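Local coordinates for protein ubiquitin-like-specific protease 2 (Saccharomyces cerevisiae, PDB 5LNB) that removes SUMO from modified proteins as a cysteine-type deSUMOylating peptidase of the C48 family, here represented by its catalytic domain, at residues A[108-114]-A[126-132]; A[77-83]-A[101-107]; A[213-218]-A[261-265]; A[48-54]-A[118-123]. All blocks are in the same frame, centred on the assembly; numbering follows the deposited sequence.

Contact 1 (A[108-114]-A[126-132]); sequences FSKKYVV and CIITNLD
Strand residues 112-114 run antiparallel to 126-129, their axes 4.5 Å apart at closest approach and 155° between their directions. Val113 and Ile128 form the hydrogen-bonded pair (CA-CA 4.9 Å), with Val113 N to Ile128 O at 3.0 Å and Ile128 N to Val113 O at 2.7 Å; Val114 and Ile127 are the next, non-hydrogen-bonded pair (CA-CA 4.5 Å). Toward residue 108 the ladder opens: Phe108 and Ser109 form a 3-10 segment, and Asn130, with left-handed backbone angles (75/7), turns the other segment out of its strand. Two waters fill the gap. One accepts from Leu131 N (3.0 Å) and lies 2.9 Å from Ile128 O; the other accepts from Asn130 N (2.7 Å) and donates to Lys111 O (2.7 Å).

Beta-branched side chains suit the strands. Val113 (t) and Ile128 (m) meet on one face, CB to CB 4.0 Å; Val114 (t) and Ile127 (m) meet on the other, CG2 to CG1 4.2 Å, beneath helix 215-228. Leu131 (m, t) places CD1 3.7 Å from Val113 CG2 and CD2 over the Phe108 ring, 4.0 Å from its centroid, a CH-pi contact. Lys111 NZ makes a weak, 3.3 Å salt bridge to Asp132 OD2.

This is the open end of the hairpin 112-119/122-129, in the protease's central sheet: apolar packing and two backbone bonds hold it, while water and a loose ion pair serve its splayed open end.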
# COMPACT_ATOMS: atom_id res chain seq x y z
N PHE A 108 -15.31 7.48 1.67
CA PHE A 108 -16.29 6.64 2.34
C PHE A 108 -17.15 5.84 1.37
O PHE A 108 -18.00 5.06 1.82
CB PHE A 108 -17.18 7.48 3.27
CG PHE A 108 -16.49 7.90 4.56
CD1 PHE A 108 -15.17 8.32 4.56
CD2 PHE A 108 -17.17 7.87 5.77
CE1 PHE A 108 -14.54 8.71 5.73
CE2 PHE A 108 -16.55 8.26 6.94
CZ PHE A 108 -15.23 8.68 6.92
N SER A 109 -16.97 5.99 0.06
CA SER A 109 -17.57 5.05 -0.88
C SER A 109 -16.64 3.88 -1.20
O SER A 109 -17.02 2.99 -1.96
CB SER A 109 -17.98 5.76 -2.17
OG SER A 109 -16.85 6.17 -2.91
N LYS A 110 -15.45 3.85 -0.61
CA LYS A 110 -14.50 2.79 -0.88
C LYS A 110 -14.65 1.64 0.12
O LYS A 110 -14.85 1.85 1.32
CB LYS A 110 -13.07 3.35 -0.82
CG LYS A 110 -12.88 4.61 -1.66
CD LYS A 110 -13.06 4.30 -3.13
CE LYS A 110 -13.36 5.55 -3.93
NZ LYS A 110 -13.54 5.17 -5.35
N LYS A 111 -14.55 0.42 -0.39
CA LYS A 111 -14.39 -0.75 0.48
C LYS A 111 -12.99 -0.84 1.09
O LYS A 111 -12.84 -1.34 2.21
CB LYS A 111 -14.67 -2.03 -0.31
CG LYS A 111 -16.13 -2.28 -0.60
CD LYS A 111 -16.30 -3.67 -1.21
CE LYS A 111 -17.75 -4.10 -1.13
NZ LYS A 111 -18.26 -4.04 0.27
N TYR A 112 -11.95 -0.38 0.39
CA TYR A 112 -10.56 -0.51 0.86
C TYR A 112 -9.84 0.80 0.60
O TYR A 112 -9.73 1.23 -0.55
CB TYR A 112 -9.82 -1.67 0.16
CG TYR A 112 -10.69 -2.90 -0.03
CD1 TYR A 112 -11.03 -3.72 1.04
CD2 TYR A 112 -11.20 -3.21 -1.29
CE1 TYR A 112 -11.86 -4.84 0.85
CE2 TYR A 112 -12.01 -4.32 -1.49
CZ TYR A 112 -12.34 -5.12 -0.42
OH TYR A 112 -13.16 -6.20 -0.64
N VAL A 113 -9.35 1.44 1.65
CA VAL A 113 -8.49 2.61 1.51
C VAL A 113 -7.11 2.21 2.01
O VAL A 113 -6.95 1.85 3.19
CB VAL A 113 -9.04 3.83 2.26
CG1 VAL A 113 -8.14 5.04 2.05
CG2 VAL A 113 -10.48 4.14 1.80
N VAL A 114 -6.12 2.26 1.12
CA VAL A 114 -4.80 1.68 1.37
C VAL A 114 -3.84 2.80 1.72
O VAL A 114 -3.64 3.73 0.93
CB VAL A 114 -4.30 0.89 0.15
CG1 VAL A 114 -2.91 0.28 0.45
CG2 VAL A 114 -5.32 -0.20 -0.23
N CYS A 126 -1.53 0.14 6.44
CA CYS A 126 -2.87 -0.23 6.89
C CYS A 126 -3.84 -0.15 5.71
O CYS A 126 -3.54 0.44 4.67
CB CYS A 126 -3.34 0.65 8.05
SG CYS A 126 -3.63 2.33 7.62
N ILE A 127 -4.99 -0.78 5.89
CA ILE A 127 -6.07 -0.78 4.93
C ILE A 127 -7.35 -0.50 5.71
O ILE A 127 -7.67 -1.22 6.66
CB ILE A 127 -6.18 -2.11 4.16
CG1 ILE A 127 -4.91 -2.36 3.36
CG2 ILE A 127 -7.40 -2.10 3.24
CD1 ILE A 127 -4.94 -3.65 2.52
N ILE A 128 -8.05 0.57 5.34
CA ILE A 128 -9.25 0.99 6.05
C ILE A 128 -10.45 0.32 5.40
O ILE A 128 -10.68 0.47 4.19
CB ILE A 128 -9.41 2.51 6.04
CG1 ILE A 128 -8.10 3.20 6.43
CG2 ILE A 128 -10.55 2.93 6.98
CD1 ILE A 128 -8.21 4.71 6.49
N THR A 129 -11.23 -0.42 6.19
CA THR A 129 -12.42 -1.10 5.70
C THR A 129 -13.67 -0.59 6.42
O THR A 129 -13.61 0.02 7.49
CB THR A 129 -12.30 -2.63 5.89
OG1 THR A 129 -12.25 -2.93 7.30
CG2 THR A 129 -11.04 -3.16 5.21
N ASN A 130 -14.82 -0.87 5.80
CA ASN A 130 -16.16 -0.59 6.32
C ASN A 130 -16.55 0.89 6.23
O ASN A 130 -17.63 1.25 6.75
CB ASN A 130 -16.34 -1.06 7.77
CG ASN A 130 -16.51 -2.56 7.85
OD1 ASN A 130 -16.95 -3.19 6.89
ND2 ASN A 130 -16.15 -3.14 9.00
N LEU A 131 -15.75 1.74 5.60
CA LEU A 131 -16.18 3.12 5.41
C LEU A 131 -17.45 3.19 4.58
O LEU A 131 -18.32 4.03 4.82
CB LEU A 131 -15.07 3.94 4.75
CG LEU A 131 -13.78 4.11 5.55
CD1 LEU A 131 -12.73 4.79 4.68
CD2 LEU A 131 -14.05 4.92 6.81
N ASP A 132 -17.59 2.30 3.59
CA ASP A 132 -18.77 2.28 2.74
C ASP A 132 -20.02 1.81 3.48
O ASP A 132 -21.11 1.90 2.92
CB ASP A 132 -18.54 1.40 1.50
CG ASP A 132 -18.34 -0.07 1.85
OD1 ASP A 132 -17.60 -0.38 2.81
OD2 ASP A 132 -18.93 -0.92 1.15
O HOH W 1 -13.36 1.46 3.84
O HOH W 2 -15.00 -2.34 3.53

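Contact 2 (A[77-83]-A[101-107])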
# COMPACT_ATOMS: atom_id res chain seq x y z
N HIS A 77 -9.25 2.89 -2.89
CA HIS A 77 -8.49 4.12 -3.02
C HIS A 77 -7.09 3.91 -2.44
O HIS A 77 -6.94 3.56 -1.27
CB HIS A 77 -9.17 5.28 -2.30
CG HIS A 77 -8.60 6.62 -2.66
ND1 HIS A 77 -7.44 7.11 -2.10
CD2 HIS A 77 -9.03 7.56 -3.53
CE1 HIS A 77 -7.18 8.30 -2.61
NE2 HIS A 77 -8.13 8.60 -3.48
N LEU A 78 -6.07 4.12 -3.28
CA LEU A 78 -4.67 3.93 -2.89
C LEU A 78 -4.05 5.28 -2.62
O LEU A 78 -3.98 6.13 -3.51
CB LEU A 78 -3.89 3.19 -3.98
CG LEU A 78 -2.37 3.14 -3.80
CD1 LEU A 78 -1.97 2.40 -2.51
CD2 LEU A 78 -1.68 2.49 -4.99
N MET A 79 -3.61 5.50 -1.39
CA MET A 79 -2.84 6.68 -1.06
C MET A 79 -1.38 6.44 -1.38
O MET A 79 -0.85 5.35 -1.15
CB MET A 79 -2.98 7.02 0.43
CG MET A 79 -4.38 7.43 0.84
SD MET A 79 -4.83 8.99 0.08
CE MET A 79 -6.26 9.41 1.08
N SER A 80 -0.72 7.45 -1.93
CA SER A 80 0.73 7.37 -2.01
C SER A 80 1.32 7.45 -0.60
O SER A 80 0.69 7.96 0.34
CB SER A 80 1.29 8.48 -2.88
OG SER A 80 1.62 9.62 -2.11
N SER A 81 2.55 6.95 -0.46
CA SER A 81 3.21 6.97 0.85
C SER A 81 3.36 8.38 1.41
O SER A 81 3.45 8.54 2.63
CB SER A 81 4.59 6.32 0.76
OG SER A 81 5.43 7.05 -0.11
N PHE A 82 3.38 9.40 0.56
CA PHE A 82 3.54 10.76 1.07
C PHE A 82 2.30 11.29 1.77
O PHE A 82 2.41 12.28 2.50
CB PHE A 82 3.94 11.70 -0.06
CG PHE A 82 5.30 11.40 -0.62
CD1 PHE A 82 5.45 10.52 -1.69
CD2 PHE A 82 6.44 11.97 -0.06
CE1 PHE A 82 6.69 10.24 -2.20
CE2 PHE A 82 7.69 11.69 -0.58
CZ PHE A 82 7.82 10.82 -1.65
N PHE A 83 1.13 10.65 1.62
CA PHE A 83 -0.06 11.12 2.31
C PHE A 83 0.14 11.12 3.83
O PHE A 83 -0.04 12.15 4.49
CB PHE A 83 -1.28 10.27 1.93
CG PHE A 83 -2.48 10.51 2.80
CD1 PHE A 83 -3.28 11.62 2.59
CD2 PHE A 83 -2.80 9.65 3.83
CE1 PHE A 83 -4.40 11.85 3.39
CE2 PHE A 83 -3.91 9.87 4.64
CZ PHE A 83 -4.71 10.97 4.42
N TRP A 101 -4.96 17.87 -0.43
CA TRP A 101 -4.64 16.52 -0.89
C TRP A 101 -5.90 15.72 -1.21
O TRP A 101 -5.93 14.98 -2.20
CB TRP A 101 -3.84 15.80 0.20
CG TRP A 101 -3.12 14.58 -0.27
CD1 TRP A 101 -3.66 13.39 -0.67
CD2 TRP A 101 -1.70 14.43 -0.36
NE1 TRP A 101 -2.66 12.51 -1.02
CE2 TRP A 101 -1.45 13.12 -0.84
CE3 TRP A 101 -0.62 15.27 -0.09
CZ2 TRP A 101 -0.16 12.64 -1.05
CZ3 TRP A 101 0.67 14.78 -0.31
CH2 TRP A 101 0.88 13.49 -0.78
N VAL A 102 -6.93 15.81 -0.36
CA VAL A 102 -8.12 14.97 -0.48
C VAL A 102 -9.28 15.70 -1.14
O VAL A 102 -10.42 15.22 -1.09
CB VAL A 102 -8.55 14.42 0.88
CG1 VAL A 102 -7.41 13.64 1.52
CG2 VAL A 102 -9.04 15.55 1.79
N ASN A 103 -9.03 16.86 -1.76
CA ASN A 103 -10.08 17.53 -2.51
C ASN A 103 -10.59 16.63 -3.63
O ASN A 103 -9.81 15.97 -4.32
CB ASN A 103 -9.56 18.85 -3.08
CG ASN A 103 -10.66 19.65 -3.79
OD1 ASN A 103 -10.65 19.80 -5.01
ND2 ASN A 103 -11.61 20.16 -3.01
N ASN A 104 -11.90 16.60 -3.80
CA ASN A 104 -12.54 15.81 -4.85
C ASN A 104 -12.23 14.33 -4.72
O ASN A 104 -12.10 13.62 -5.72
CB ASN A 104 -12.16 16.32 -6.24
CG ASN A 104 -12.99 17.54 -6.65
OD1 ASN A 104 -14.01 17.85 -6.02
ND2 ASN A 104 -12.56 18.22 -7.71
N THR A 105 -12.11 13.85 -3.49
CA THR A 105 -12.10 12.43 -3.16
C THR A 105 -13.43 12.05 -2.53
O THR A 105 -14.22 12.90 -2.10
CB THR A 105 -10.97 12.08 -2.19
OG1 THR A 105 -11.17 12.80 -0.97
CG2 THR A 105 -9.60 12.39 -2.79
N ASP A 106 -13.65 10.75 -2.43
CA ASP A 106 -14.89 10.22 -1.88
C ASP A 106 -14.55 8.93 -1.14
O ASP A 106 -14.99 7.84 -1.50
CB ASP A 106 -15.92 10.02 -2.99
CG ASP A 106 -17.26 9.56 -2.47
OD1 ASP A 106 -17.51 9.67 -1.25
OD2 ASP A 106 -18.08 9.09 -3.29
N LEU A 107 -13.75 9.05 -0.07
CA LEU A 107 -13.16 7.86 0.55
C LEU A 107 -14.21 6.94 1.16
O LEU A 107 -14.01 5.71 1.19
CB LEU A 107 -12.15 8.27 1.62
CG LEU A 107 -10.94 9.05 1.10
CD1 LEU A 107 -9.96 9.40 2.22
CD2 LEU A 107 -10.25 8.23 -0.01
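No hydrogen bond crosses between 77-83 and 101-107; the two segments are held by rings, a thioether and aliphatic groups. Trp101, although largely exposed, is the main contributor. The edge of Phe83 points at the face of its five-membered ring in an edge-to-face pair (centroids 5.2 Å apart, planes at 65°), and Phe83 CA lies over its six-membered ring, 4.1 Å from the centroid. Phe82 CB comes to 3.6 Å from Trp101 CH2 at the indole's rim, and Met79 SD makes an oblique Met-aromatic contact. Flexible Met79 then places CE 3.9 Å from Leu107 CD1. At the far end Leu107 CD2 lies over the face of the His77 imidazole, a CH-pi contact, 3.6 Å from its centroid.

Ser80 OG accepts from Phe82 N (3.2 Å), a capping bond where the chain turns into helix 82-87. A type II turn from Val102 to Thr105 has Asn104, which tolerates positive phi, at its third position; Thr105 N closes it on Val102 O (3.2 Å), and Thr105 OG1 donates to the same oxygen at 2.5 Å. Phe181 and Tyr185 of helix 172-190 also touch Val102.

Loop 101-107 thus covers the passage from edge strand 76-78 of the mixed central sheet into helix 82-87 of this Ulp1-type protease domain.

Contact 3 (A[213-218]-A[261-265])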
# COMPACT_ATOMS: atom_id res chain seq x y z
N SER A 213 15.10 -2.96 7.13
CA SER A 213 15.30 -2.54 5.75
C SER A 213 14.58 -3.43 4.74
O SER A 213 14.42 -3.01 3.59
CB SER A 213 16.80 -2.48 5.43
OG SER A 213 17.40 -3.76 5.45
N ASP A 214 14.12 -4.63 5.14
CA ASP A 214 13.22 -5.43 4.30
C ASP A 214 11.75 -5.05 4.45
O ASP A 214 10.92 -5.57 3.70
CB ASP A 214 13.35 -6.92 4.62
CG ASP A 214 14.62 -7.57 4.05
OD1 ASP A 214 15.22 -7.03 3.09
OD2 ASP A 214 15.01 -8.64 4.57
N CYS A 215 11.39 -4.18 5.40
CA CYS A 215 9.97 -3.88 5.63
C CYS A 215 9.25 -3.41 4.37
O CYS A 215 8.09 -3.76 4.14
CB CYS A 215 9.84 -2.82 6.72
SG CYS A 215 10.19 -3.47 8.34
N GLY A 216 9.92 -2.60 3.54
CA GLY A 216 9.27 -2.12 2.33
C GLY A 216 8.87 -3.25 1.39
O GLY A 216 7.83 -3.16 0.72
N VAL A 217 9.68 -4.31 1.34
CA VAL A 217 9.37 -5.47 0.50
C VAL A 217 8.18 -6.23 1.06
O VAL A 217 7.34 -6.74 0.31
CB VAL A 217 10.61 -6.39 0.38
CG1 VAL A 217 10.29 -7.67 -0.37
CG2 VAL A 217 11.76 -5.66 -0.30
N HIS A 218 8.09 -6.35 2.39
CA HIS A 218 6.95 -7.01 3.00
C HIS A 218 5.66 -6.23 2.79
O HIS A 218 4.61 -6.83 2.55
CB HIS A 218 7.20 -7.23 4.49
CG HIS A 218 8.19 -8.32 4.76
ND1 HIS A 218 7.83 -9.64 4.85
CD2 HIS A 218 9.53 -8.27 4.93
CE1 HIS A 218 8.91 -10.37 5.09
NE2 HIS A 218 9.95 -9.56 5.14
N ARG A 261 9.42 -15.18 0.70
CA ARG A 261 9.80 -13.81 1.06
C ARG A 261 11.29 -13.58 0.88
O ARG A 261 11.71 -12.46 0.55
CB ARG A 261 9.37 -13.50 2.50
CG ARG A 261 7.86 -13.41 2.70
CD ARG A 261 7.27 -12.19 2.02
NE ARG A 261 5.81 -12.25 1.91
CZ ARG A 261 4.96 -11.48 2.58
NH1 ARG A 261 5.42 -10.58 3.44
NH2 ARG A 261 3.65 -11.61 2.39
N ASN A 262 12.11 -14.61 1.12
CA ASN A 262 13.55 -14.46 0.99
C ASN A 262 13.96 -14.05 -0.42
O ASN A 262 14.95 -13.34 -0.60
CB ASN A 262 14.24 -15.76 1.40
CG ASN A 262 15.75 -15.67 1.32
OD1 ASN A 262 16.33 -14.60 1.52
ND2 ASN A 262 16.39 -16.79 1.01
N SER A 263 13.19 -14.47 -1.43
CA SER A 263 13.49 -14.16 -2.82
C SER A 263 12.65 -13.02 -3.37
O SER A 263 12.76 -12.70 -4.56
CB SER A 263 13.28 -15.41 -3.68
OG SER A 263 14.01 -16.50 -3.17
N ALA A 264 11.80 -12.41 -2.54
CA ALA A 264 10.85 -11.42 -3.05
C ALA A 264 11.57 -10.24 -3.70
O ALA A 264 11.15 -9.76 -4.76
CB ALA A 264 9.94 -10.94 -1.92
N ARG A 265 12.64 -9.77 -3.08
CA ARG A 265 13.41 -8.66 -3.63
C ARG A 265 13.86 -8.95 -5.06
O ARG A 265 13.73 -8.12 -5.96
CB ARG A 265 14.61 -8.39 -2.74
CG ARG A 265 14.93 -6.95 -2.53
CD ARG A 265 16.07 -6.86 -1.56
NE ARG A 265 15.64 -6.38 -0.27
CZ ARG A 265 15.59 -5.10 0.05
NH1 ARG A 265 15.94 -4.19 -0.84
NH2 ARG A 265 15.19 -4.72 1.27
O HOH W 3 15.04 -8.93 1.01
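Val217 lays CG2 over one face of the Arg265 guanidinium, 3.9 Å from CZ, and presses CG1 against Ala264 CB at 3.6 Å. A small alanine allows this approach at the start of helix 264-285. One face being covered by Val217, the guanidinium N-H groups bond in the plane: Arg265 NH2 donates to Asp214 OD1 at 2.9 Å in a salt bridge and, weakly, to Ser213 O at 3.0 Å. A water accepts from Arg265 NE (2.9 Å) and donates to Asp214 OD1 (2.8 Å), and Arg265 NH1 reaches the carbonyl of Asp47.

One turn after Asp214, His218 ND1 accepts from Arg261 NH1 at 2.9 Å, while Arg261 NH2 holds Asn222.

Between Asp214 and His218 stands Cys215, which by family sequence is probably the catalytic cysteine; its CA-to-CB bond points away from 261-265. Two buried arginines, satisfied by a carboxylate, an imidazole nitrogen and carbonyl oxygens, thus fasten the back of this helix start by directional polar bonds around a small apolar centre.

Contact 4 (A[48-54]-A[118-123]); sequences WVNDSIL and NISYHW. With ACT (acetate ion), chain B.
An aromatic cluster joins the start of helix 51-67 to the tip of the hairpin 112-119/122-129. The tip is a type I' turn from Ile119 to His122, with Ser120 (41/50) and Tyr121 (68/14) at positive phi, Ile119 N to His122 O 3.1 Å and His122 N to Ile119 O 2.7 Å. Across from it, 48-50 is extended, and Asn50 (chi1 p) is the N-cap, its OD1 accepting from Ile53 N at 3.0 Å. Nearest CA pairs are Trp48-Tyr121 at 7.2 Å and Asp51-Asn118 at 8.4 Å.

Leu54 (chi1 t) pushes CD1 onto one face of Trp123 (chi1 m, chi2 109°), 3.6 Å from the six-membered ring centroid. Trp48 (chi1 t, chi2 69°) lies on the side away from Leu54, near parallel at 12° but slid sideways so that the rings barely overlap, five-membered centroids 4.9 Å apart. Tyr121 (chi1 m) presses its edge on a face of Trp48, centroids 4.9 Å apart, planes at 69°. These broad, flat side chains fill the cleft while Trp123 NE1 donates to Val49 O at 2.7 Å.

In Ulp1 relatives equivalent tryptophans line the tunnel for SUMO's diglycine tail, probably so here; neighbouring His122 bonds Asp165. An acetate, probably from crystallisation, lays its CH3 over one face of the Tyr121 ring. Asn118 ND2, weakly bonded to Asp51 OD1 (3.3 Å), donates to acetate OXT at 2.5 Å.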
# COMPACT_ATOMS: atom_id res chain seq x y z
N TRP A 48 17.18 -0.18 1.94
CA TRP A 48 15.88 0.43 2.21
C TRP A 48 15.12 0.66 0.91
O TRP A 48 15.68 1.12 -0.08
CB TRP A 48 16.07 1.76 2.96
CG TRP A 48 14.77 2.48 3.21
CD1 TRP A 48 13.76 2.10 4.06
CD2 TRP A 48 14.33 3.69 2.58
NE1 TRP A 48 12.73 3.01 4.00
CE2 TRP A 48 13.05 3.99 3.10
CE3 TRP A 48 14.89 4.55 1.63
CZ2 TRP A 48 12.33 5.11 2.70
CZ3 TRP A 48 14.17 5.66 1.24
CH2 TRP A 48 12.91 5.93 1.77
N VAL A 49 13.84 0.29 0.91
CA VAL A 49 13.00 0.44 -0.28
C VAL A 49 12.47 1.87 -0.31
O VAL A 49 11.77 2.29 0.61
CB VAL A 49 11.86 -0.58 -0.27
CG1 VAL A 49 10.93 -0.32 -1.42
CG2 VAL A 49 12.40 -2.00 -0.34
N ASN A 50 12.81 2.62 -1.36
CA ASN A 50 12.40 4.02 -1.40
C ASN A 50 10.93 4.17 -1.82
O ASN A 50 10.26 3.22 -2.22
CB ASN A 50 13.31 4.83 -2.34
CG ASN A 50 13.32 4.29 -3.75
OD1 ASN A 50 12.29 4.20 -4.41
ND2 ASN A 50 14.50 3.91 -4.23
N ASP A 51 10.43 5.41 -1.71
CA ASP A 51 9.02 5.69 -1.99
C ASP A 51 8.64 5.37 -3.43
O ASP A 51 7.51 4.94 -3.70
CB ASP A 51 8.71 7.16 -1.70
CG ASP A 51 9.08 7.57 -0.30
OD1 ASP A 51 8.65 6.90 0.65
OD2 ASP A 51 9.81 8.57 -0.15
N SER A 52 9.56 5.62 -4.37
CA SER A 52 9.25 5.39 -5.78
C SER A 52 8.93 3.93 -6.03
O SER A 52 7.93 3.60 -6.68
CB SER A 52 10.42 5.83 -6.65
OG SER A 52 10.68 7.21 -6.47
N ILE A 53 9.78 3.04 -5.54
CA ILE A 53 9.58 1.61 -5.74
C ILE A 53 8.30 1.16 -5.06
O ILE A 53 7.47 0.46 -5.64
CB ILE A 53 10.79 0.82 -5.23
CG1 ILE A 53 12.04 1.11 -6.08
CG2 ILE A 53 10.47 -0.64 -5.21
CD1 ILE A 53 11.87 0.77 -7.55
N LEU A 54 8.11 1.57 -3.81
CA LEU A 54 6.95 1.09 -3.07
C LEU A 54 5.65 1.63 -3.66
O LEU A 54 4.69 0.87 -3.85
CB LEU A 54 7.08 1.47 -1.60
CG LEU A 54 6.00 0.76 -0.78
CD1 LEU A 54 6.62 0.21 0.46
CD2 LEU A 54 4.85 1.74 -0.46
N ASN A 118 5.51 5.35 6.15
CA ASN A 118 6.97 5.40 6.13
C ASN A 118 7.41 6.32 7.26
O ASN A 118 7.26 7.54 7.15
CB ASN A 118 7.47 5.89 4.77
CG ASN A 118 8.94 6.25 4.78
OD1 ASN A 118 9.71 5.80 5.64
ND2 ASN A 118 9.35 7.07 3.82
N ILE A 119 7.92 5.74 8.34
CA ILE A 119 8.38 6.52 9.49
C ILE A 119 9.79 6.08 9.85
O ILE A 119 10.03 4.88 10.07
CB ILE A 119 7.45 6.35 10.71
CG1 ILE A 119 6.04 6.86 10.40
CG2 ILE A 119 8.03 7.10 11.90
CD1 ILE A 119 5.06 6.65 11.56
N SER A 120 10.71 7.03 9.91
CA SER A 120 12.10 6.76 10.30
C SER A 120 12.60 5.46 9.68
O SER A 120 13.14 4.58 10.36
CB SER A 120 12.24 6.72 11.82
OG SER A 120 11.80 7.93 12.39
N TYR A 121 12.40 5.32 8.37
CA TYR A 121 12.92 4.22 7.57
C TYR A 121 12.27 2.88 7.90
O TYR A 121 12.78 1.83 7.48
CB TYR A 121 14.44 4.11 7.72
CG TYR A 121 15.16 5.24 7.03
CD1 TYR A 121 15.49 5.16 5.68
CD2 TYR A 121 15.47 6.41 7.71
CE1 TYR A 121 16.14 6.19 5.03
CE2 TYR A 121 16.11 7.45 7.07
CZ TYR A 121 16.45 7.34 5.72
OH TYR A 121 17.08 8.38 5.08
N HIS A 122 11.16 2.89 8.62
CA HIS A 122 10.38 1.69 8.92
C HIS A 122 9.09 1.76 8.12
O HIS A 122 8.26 2.64 8.35
CB HIS A 122 10.09 1.59 10.42
CG HIS A 122 9.19 0.46 10.79
ND1 HIS A 122 8.61 0.35 12.04
CD2 HIS A 122 8.78 -0.63 10.09
CE1 HIS A 122 7.88 -0.75 12.09
NE2 HIS A 122 7.96 -1.36 10.92
N TRP A 123 8.93 0.82 7.18
CA TRP A 123 7.70 0.68 6.40
C TRP A 123 6.72 -0.26 7.09
O TRP A 123 7.09 -1.35 7.53
CB TRP A 123 8.00 0.12 5.01
CG TRP A 123 8.54 1.08 3.99
CD1 TRP A 123 9.82 1.11 3.49
CD2 TRP A 123 7.81 2.10 3.29
NE1 TRP A 123 9.94 2.11 2.54
CE2 TRP A 123 8.72 2.73 2.40
CE3 TRP A 123 6.49 2.56 3.35
CZ2 TRP A 123 8.33 3.78 1.57
CZ3 TRP A 123 6.11 3.60 2.52
CH2 TRP A 123 7.03 4.20 1.64
C ACT B . 12.33 8.49 5.07
O ACT B . 12.22 7.76 6.09
OXT ACT B . 11.32 8.59 4.32
CH3 ACT B . 13.59 9.23 4.73

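How the contacts relate
Contacts 1 and 4 lie at the two ends of one hairpin, their centres 22 Å apart on opposite sides of the chain's centre. Contact 2 extends the sheet of contact 1 sideways: Val114 N lies 2.8 Å from His77 O, a probable hydrogen bond. Ser81 CB of contact 2 also lies 3.4 Å from Trp123 CH2 of contact 4, the two centres being 18 Å apart. Contacts 3 and 4, with centres 12 Å apart, meet at the probable active site: Cys215 SG lies 3.6 Å from His122 CD2, and His122 bonds Asp165, consistent with the Cys-His-Asp triad of C48 peptidases. Contacts 1 and 2 lie about 25 and 26 Å from contact 3, centre to centre.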